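PDB 3AY8: glutathione S-transferase from Bombyx mori, which probably conjugates glutathione to electrophilic compounds, as a homodimeric cytosolic glutathione transferase. Local coordinates for residues K5-P10 with V55-D60. Residues are numbered along the deposited sequence; the frame is centred on the assembly and turned at random.
Sequences KLYHFP and VPTLDD
Lys5 and Tyr7 pair with Asp59 and Thr57 as strands 5-8 and 57-60 run antiparallel, 163° between their directions and axes 4.7 Å apart at closest, each residue pair closed by two backbone hydrogen bonds. These are the two central strands of the thioredoxin-like N-terminal domain of the glutathione transferase fold, where strand 5-8 also pairs with 30-33 and strand 57-60 with 63-66. The bond from Tyr7 N to Thr57 O is short, 2.7 Å; its return, from Thr57 N to Tyr7 O, is longer at 3.2 Å. Just before strand 57-60 the peptide leading into Pro56 is cis, the cis-proline characteristic of this fold, which in relatives borders the glutathione site. Here Pro56 CA sits 3.3 Å from Tyr7 O in a CA-H...O contact, while Val55, modelled in two conformations, has CG1 of one of them against Phe9 N and CB, a contact to be taken as doubtful. Leu6 and Leu58 share one face of the sheet. Leu6 lies alongside Pro56, pointing the same way, with CD1 4.0 Å from Pro56 CB; Leu58, CG anti to its backbone N (chi1 -174°), brings CD1 to 3.4 Å from Lys5 O. Tyr7, Thr57 and Asp59 occupy the other face, where Leu49 of helix 44-49 touches all three. The Tyr7 ring presents its CD2 edge to Thr57 O and runs beside Asp59, ring and carboxylate nearly coplanar. Asp59 OD1 accepts a hydrogen bond from Asn62 N in the turn toward strand 63-66, and OD2 takes a water instead: it lies in the plane of the Tyr7 ring, at its edge, 2.5 Å from Tyr7 OH, and donates to Asp59 OD2 at 2.6 Å.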
ATOM      1  N   LYS A   5      12.734 -19.261  -4.773  1.00 37.91           N
ATOM      2  CA  LYS A   5      12.539 -18.719  -6.121  1.00 36.60           C
ATOM      3  C   LYS A   5      11.721 -17.413  -6.192  1.00 35.05           C
ATOM      4  O   LYS A   5      10.685 -17.273  -5.535  1.00 34.78           O
ATOM      5  CB  LYS A   5      11.910 -19.787  -7.023  1.00 36.97           C
ATOM      6  CG  LYS A   5      11.804 -19.383  -8.489  1.00 39.81           C
ATOM      7  CD  LYS A   5      12.336 -20.466  -9.425  1.00 43.91           C
ATOM      8  CE  LYS A   5      11.341 -21.599  -9.661  1.00 46.33           C
ATOM      9  NZ  LYS A   5      11.723 -22.420 -10.867  1.00 47.87           N
ATOM     10  N   LEU A   6      12.194 -16.470  -7.003  1.00 32.98           N
ATOM     11  CA  LEU A   6      11.452 -15.236  -7.292  1.00 31.35           C
ATOM     12  C   LEU A   6      11.067 -15.176  -8.762  1.00 30.59           C
ATOM     13  O   LEU A   6      11.935 -15.254  -9.632  1.00 30.21           O
ATOM     14  CB  LEU A   6      12.274 -13.999  -6.911  1.00 30.92           C
ATOM     15  CG  LEU A   6      11.570 -12.640  -7.061  1.00 30.37           C
ATOM     16  CD1 LEU A   6      10.506 -12.458  -5.991  1.00 28.87           C
ATOM     17  CD2 LEU A   6      12.554 -11.495  -7.015  1.00 29.41           C
ATOM     18  N   TYR A   7       9.768 -15.070  -9.032  1.00 29.24           N
ATOM     19  CA  TYR A   7       9.290 -14.805 -10.385  1.00 29.16           C
ATOM     20  C   TYR A   7       9.273 -13.291 -10.591  1.00 28.87           C
ATOM     21  O   TYR A   7       8.553 -12.568  -9.889  1.00 27.82           O
ATOM     22  CB  TYR A   7       7.915 -15.432 -10.621  1.00 28.90           C
ATOM     23  CG  TYR A   7       7.961 -16.951 -10.552  1.00 31.11           C
ATOM     24  CD1 TYR A   7       8.085 -17.716 -11.719  1.00 32.29           C
ATOM     25  CD2 TYR A   7       7.928 -17.617  -9.322  1.00 31.20           C
ATOM     26  CE1 TYR A   7       8.149 -19.112 -11.664  1.00 34.17           C
ATOM     27  CE2 TYR A   7       7.988 -19.008  -9.253  1.00 34.32           C
ATOM     28  CZ  TYR A   7       8.103 -19.744 -10.431  1.00 34.87           C
ATOM     29  OH  TYR A   7       8.161 -21.112 -10.375  1.00 37.79           O
ATOM     30  N   HIS A   8      10.061 -12.833 -11.564  1.00 28.33           N
ATOM     31  CA  HIS A   8      10.519 -11.444 -11.611  1.00 28.47           C
ATOM     32  C   HIS A   8      10.408 -10.858 -13.010  1.00 28.66           C
ATOM     33  O   HIS A   8      10.758 -11.511 -14.003  1.00 28.60           O
ATOM     34  CB  HIS A   8      11.978 -11.386 -11.111  1.00 28.53           C
ATOM     35  CG  HIS A   8      12.598 -10.020 -11.139  1.00 29.44           C
ATOM     36  ND1 HIS A   8      13.837  -9.776 -11.704  1.00 30.47           N
ATOM     37  CD2 HIS A   8      12.169  -8.831 -10.649  1.00 27.62           C
ATOM     38  CE1 HIS A   8      14.138  -8.495 -11.563  1.00 28.20           C
ATOM     39  NE2 HIS A   8      13.144  -7.901 -10.930  1.00 30.35           N
ATOM     40  N   PHE A   9       9.924  -9.624 -13.090  1.00 28.76           N
ATOM     41  CA  PHE A   9       9.922  -8.879 -14.350  1.00 29.04           C
ATOM     42  C   PHE A   9      10.778  -7.629 -14.143  1.00 28.89           C
ATOM     43  O   PHE A   9      10.322  -6.689 -13.484  1.00 28.88           O
ATOM     44  CB  PHE A   9       8.477  -8.517 -14.749  1.00 29.44           C
ATOM     45  CG  PHE A   9       8.347  -7.787 -16.081  1.00 31.85           C
ATOM     46  CD1 PHE A   9       9.177  -8.090 -17.161  1.00 34.56           C
ATOM     47  CD2 PHE A   9       7.362  -6.817 -16.253  1.00 33.78           C
ATOM     48  CE1 PHE A   9       9.029  -7.431 -18.395  1.00 35.02           C
ATOM     49  CE2 PHE A   9       7.201  -6.154 -17.474  1.00 35.49           C
ATOM     50  CZ  PHE A   9       8.039  -6.464 -18.548  1.00 35.74           C
ATOM     51  N   PRO A  10      12.018  -7.610 -14.700  1.00 28.87           N
ATOM     52  CA  PRO A  10      12.958  -6.527 -14.377  1.00 28.78           C
ATOM     53  C   PRO A  10      12.425  -5.122 -14.654  1.00 28.13           C
ATOM     54  O   PRO A  10      12.877  -4.175 -14.042  1.00 28.51           O
ATOM     55  CB  PRO A  10      14.174  -6.830 -15.256  1.00 29.16           C
ATOM     56  CG  PRO A  10      14.113  -8.318 -15.468  1.00 29.80           C
ATOM     57  CD  PRO A  10      12.639  -8.632 -15.568  1.00 28.66           C
ATOM     58  N   VAL A  55       3.228 -10.499 -10.506  1.00 40.76           N
ATOM     59  CA  VAL A  55       4.679 -10.353 -10.401  0.60 38.57           C
ATOM     60  C   VAL A  55       4.989  -9.131  -9.514  1.00 37.40           C
ATOM     61  O   VAL A  55       4.372  -8.074  -9.671  1.00 37.03           O
ATOM     62  CB  VAL A  55       5.358 -10.235 -11.800  0.60 38.85           C
ATOM     63  CG1 VAL A  55       6.854 -10.017 -11.666  0.60 38.31           C
ATOM     64  CG2 VAL A  55       5.106 -11.484 -12.647  0.60 38.35           C
ATOM     65  N   PRO A  56       5.925  -9.276  -8.550  1.00 34.94           N
ATOM     66  CA  PRO A  56       6.725 -10.448  -8.216  1.00 33.85           C
ATOM     67  C   PRO A  56       5.943 -11.501  -7.444  1.00 33.08           C
ATOM     68  O   PRO A  56       4.975 -11.179  -6.738  1.00 32.49           O
ATOM     69  CB  PRO A  56       7.840  -9.876  -7.347  1.00 34.09           C
ATOM     70  CG  PRO A  56       7.213  -8.705  -6.681  1.00 33.48           C
ATOM     71  CD  PRO A  56       6.204  -8.154  -7.634  1.00 34.49           C
ATOM     72  N   THR A  57       6.349 -12.754  -7.614  1.00 32.19           N
ATOM     73  CA  THR A  57       5.818 -13.863  -6.828  1.00 31.36           C
ATOM     74  C   THR A  57       7.012 -14.639  -6.275  1.00 31.54           C
ATOM     75  O   THR A  57       7.944 -14.972  -7.014  1.00 30.71           O
ATOM     76  CB  THR A  57       4.931 -14.789  -7.684  1.00 31.69           C
ATOM     77  OG1 THR A  57       3.735 -14.101  -8.062  1.00 31.33           O
ATOM     78  CG2 THR A  57       4.558 -16.086  -6.938  1.00 30.28           C
ATOM     79  N   LEU A  58       6.985 -14.887  -4.971  1.00 31.08           N
ATOM     80  CA  LEU A  58       7.983 -15.694  -4.318  1.00 31.83           C
ATOM     81  C   LEU A  58       7.443 -17.122  -4.139  1.00 32.87           C
ATOM     82  O   LEU A  58       6.308 -17.310  -3.700  1.00 32.68           O
ATOM     83  CB  LEU A  58       8.330 -15.087  -2.960  1.00 31.16           C
ATOM     84  CG  LEU A  58       9.476 -15.703  -2.153  1.00 31.15           C
ATOM     85  CD1 LEU A  58      10.848 -15.304  -2.713  1.00 30.70           C
ATOM     86  CD2 LEU A  58       9.359 -15.318  -0.691  1.00 29.37           C
ATOM     87  N   ASP A  59       8.253 -18.112  -4.501  1.00 33.87           N
ATOM     88  CA  ASP A  59       7.983 -19.512  -4.143  1.00 35.09           C
ATOM     89  C   ASP A  59       9.068 -19.981  -3.174  1.00 35.65           C
ATOM     90  O   ASP A  59      10.193 -20.290  -3.579  1.00 35.49           O
ATOM     91  CB  ASP A  59       7.938 -20.402  -5.389  1.00 35.32           C
ATOM     92  CG  ASP A  59       7.514 -21.848  -5.081  1.00 36.55           C
ATOM     93  OD1 ASP A  59       7.612 -22.306  -3.919  1.00 35.85           O
ATOM     94  OD2 ASP A  59       7.078 -22.532  -6.020  1.00 38.02           O
ATOM     95  N   ASP A  60       8.730 -19.984  -1.889  1.00 36.36           N
ATOM     96  CA  ASP A  60       9.621 -20.472  -0.854  1.00 37.50           C
ATOM     97  C   ASP A  60       9.178 -21.876  -0.444  1.00 38.53           C
ATOM     98  O   ASP A  60       8.359 -22.033   0.476  1.00 38.12           O
ATOM     99  CB  ASP A  60       9.595 -19.546   0.363  1.00 37.41           C
ATOM    100  CG  ASP A  60      10.493 -20.030   1.491  1.00 38.15           C
ATOM    101  OD1 ASP A  60      11.171 -21.068   1.334  1.00 38.50           O
ATOM    102  OD2 ASP A  60      10.523 -19.376   2.545  1.00 37.98           O
TER
HETATM  103  O   HOH W   1       8.140 -22.688  -8.375  1.00 41.15           O